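Local coordinates for chitin oligosaccahride binding protein NagB1 (Paenibacillus sp. FPU-7, PDB 7EHP) that binds short chitin oligosaccharides such as N,N'-diacetylchitobiose as an extracellular solute-binding protein, probably for uptake into the cell, at residues A[86-89]-A[90-94]. Sequence-based numbering, arbitrary orientation.
Sequences TPIL and NELGL
Leu-89 and Leu-94 meet across a Schellman motif, the turn that ends the short helix 86-92 at the periphery of this solute-binding-protein fold, in a local contact along and just beyond the helix. Regular i to i+4 bonds run up to the cap: Asn-90 N donates to Thr-86 O, Glu-91 N to Pro-87 O in the straightest of the set (171° at the hydrogen), and Leu-92 N to Ile-88 O at 3.1 Å. Gly-93 then turns the chain with a positive phi of 67°, a backbone shape that glycine adopts easily, while its N makes the 5→2 bond to Asn-90 O. The turn brings Leu-94 N back to Leu-89 O at 3.0 Å, the 6→1 bond that completes the motif.

One turn apart, Ile-88 and Leu-92 lie side by side and point the same way. Chi1 of -61° sets CG1 of Ile-88 beside the backbone N and leaves CG2 anti to it; that methyl leans along the helix and meets Leu-92 CD1 at 4.0 Å. Both side chains rest on Ile-304 of helix 294-307, whereas Leu-89 faces Ile-110 and Leu-113 of strand 109-125, so the helix lies against both elements. Leu-94 in turn touches Met-326. The apolar counterpart of the 6→1 bond is a near right-angle crossing of two leucines, in which Leu-89 CD2 reaches Leu-94 CB at 4.1 Å.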
ATOM      1  N   THR A  86       3.000 -17.869  16.679  1.00 27.05           N
ATOM      2  CA  THR A  86       3.405 -19.194  16.216  1.00 37.33           C
ATOM      3  C   THR A  86       2.633 -20.344  16.883  1.00 31.78           C
ATOM      4  O   THR A  86       2.274 -21.305  16.188  1.00 32.09           O
ATOM      5  CB  THR A  86       4.914 -19.368  16.402  1.00 40.55           C
ATOM      6  OG1 THR A  86       5.595 -18.309  15.712  1.00 34.23           O
ATOM      7  CG2 THR A  86       5.363 -20.707  15.833  1.00 34.50           C
ATOM      8  N   PRO A  87       2.339 -20.306  18.194  1.00 28.56           N
ATOM      9  CA  PRO A  87       1.478 -21.371  18.745  1.00 34.99           C
ATOM     10  C   PRO A  87       0.141 -21.461  18.040  1.00 37.24           C
ATOM     11  O   PRO A  87      -0.299 -22.565  17.696  1.00 38.15           O
ATOM     12  CB  PRO A  87       1.323 -20.971  20.218  1.00 29.70           C
ATOM     13  CG  PRO A  87       2.542 -20.191  20.517  1.00 30.31           C
ATOM     14  CD  PRO A  87       2.784 -19.393  19.264  1.00 31.05           C
ATOM     15  N   ILE A  88      -0.492 -20.311  17.777  1.00 35.09           N
ATOM     16  CA  ILE A  88      -1.798 -20.284  17.123  1.00 30.53           C
ATOM     17  C   ILE A  88      -1.702 -20.770  15.686  1.00 33.01           C
ATOM     18  O   ILE A  88      -2.588 -21.482  15.196  1.00 36.84           O
ATOM     19  CB  ILE A  88      -2.384 -18.867  17.199  1.00 29.77           C
ATOM     20  CG1 ILE A  88      -2.580 -18.463  18.654  1.00 26.21           C
ATOM     21  CG2 ILE A  88      -3.686 -18.764  16.395  1.00 27.81           C
ATOM     22  CD1 ILE A  88      -3.236 -17.108  18.795  1.00 29.22           C
ATOM     23  N   LEU A  89      -0.643 -20.378  14.978  1.00 32.49           N
ATOM     24  CA  LEU A  89      -0.510 -20.799  13.589  1.00 33.91           C
ATOM     25  C   LEU A  89      -0.331 -22.305  13.483  1.00 28.03           C
ATOM     26  O   LEU A  89      -0.788 -22.915  12.509  1.00 28.06           O
ATOM     27  CB  LEU A  89       0.665 -20.073  12.928  1.00 32.39           C
ATOM     28  CG  LEU A  89       0.450 -18.579  12.674  1.00 29.57           C
ATOM     29  CD1 LEU A  89       1.739 -17.891  12.239  1.00 30.80           C
ATOM     30  CD2 LEU A  89      -0.637 -18.395  11.652  1.00 27.09           C
ATOM     31  N   ASN A  90       0.348 -22.904  14.462  1.00 31.01           N
ATOM     32  CA  ASN A  90       0.539 -24.349  14.483  1.00 39.73           C
ATOM     33  C   ASN A  90      -0.780 -25.067  14.751  1.00 38.88           C
ATOM     34  O   ASN A  90      -1.137 -26.014  14.038  1.00 41.63           O
ATOM     35  CB  ASN A  90       1.584 -24.709  15.542  1.00 36.27           C
ATOM     36  CG  ASN A  90       3.016 -24.427  15.076  1.00 48.76           C
ATOM     37  OD1 ASN A  90       3.252 -23.979  13.943  1.00 39.21           O
ATOM     38  ND2 ASN A  90       3.974 -24.659  15.966  1.00 50.68           N
ATOM     39  N   GLU A  91      -1.518 -24.617  15.775  1.00 38.21           N
ATOM     40  CA  GLU A  91      -2.831 -25.175  16.090  1.00 33.89           C
ATOM     41  C   GLU A  91      -3.710 -25.265  14.853  1.00 37.16           C
ATOM     42  O   GLU A  91      -4.312 -26.312  14.575  1.00 33.44           O
ATOM     43  CB  GLU A  91      -3.532 -24.312  17.139  1.00 38.26           C
ATOM     44  CG  GLU A  91      -3.362 -24.737  18.575  1.00 39.62           C
ATOM     45  CD  GLU A  91      -4.004 -23.755  19.554  1.00 51.69           C
ATOM     46  OE1 GLU A  91      -5.029 -23.122  19.195  1.00 44.56           O
ATOM     47  OE2 GLU A  91      -3.491 -23.628  20.690  1.00 61.49           O
ATOM     48  N   LEU A  92      -3.798 -24.165  14.100  1.00 30.82           N
ATOM     49  CA  LEU A  92      -4.730 -24.027  12.989  1.00 25.99           C
ATOM     50  C   LEU A  92      -4.191 -24.573  11.680  1.00 29.87           C
ATOM     51  O   LEU A  92      -4.926 -24.579  10.682  1.00 30.78           O
ATOM     52  CB  LEU A  92      -5.120 -22.554  12.796  1.00 28.42           C
ATOM     53  CG  LEU A  92      -5.809 -21.838  13.957  1.00 31.05           C
ATOM     54  CD1 LEU A  92      -6.047 -20.356  13.598  1.00 20.41           C
ATOM     55  CD2 LEU A  92      -7.115 -22.561  14.308  1.00 24.20           C
ATOM     56  N   GLY A  93      -2.934 -25.013  11.655  1.00 36.32           N
ATOM     57  CA  GLY A  93      -2.350 -25.557  10.443  1.00 36.64           C
ATOM     58  C   GLY A  93      -2.162 -24.545   9.340  1.00 40.56           C
ATOM     59  O   GLY A  93      -2.257 -24.892   8.155  1.00 38.06           O
ATOM     60  N   LEU A  94      -1.891 -23.292   9.696  1.00 37.30           N
ATOM     61  CA  LEU A  94      -1.904 -22.223   8.710  1.00 37.51           C
ATOM     62  C   LEU A  94      -0.518 -21.755   8.299  1.00 36.01           C
ATOM     63  O   LEU A  94      -0.383 -21.167   7.222  1.00 36.53           O
ATOM     64  CB  LEU A  94      -2.697 -21.021   9.246  1.00 30.25           C
ATOM     65  CG  LEU A  94      -4.216 -21.208   9.211  1.00 28.44           C
ATOM     66  CD1 LEU A  94      -4.944 -19.987   9.790  1.00 31.13           C
ATOM     67  CD2 LEU A  94      -4.679 -21.514   7.791  1.00 25.24           C
TER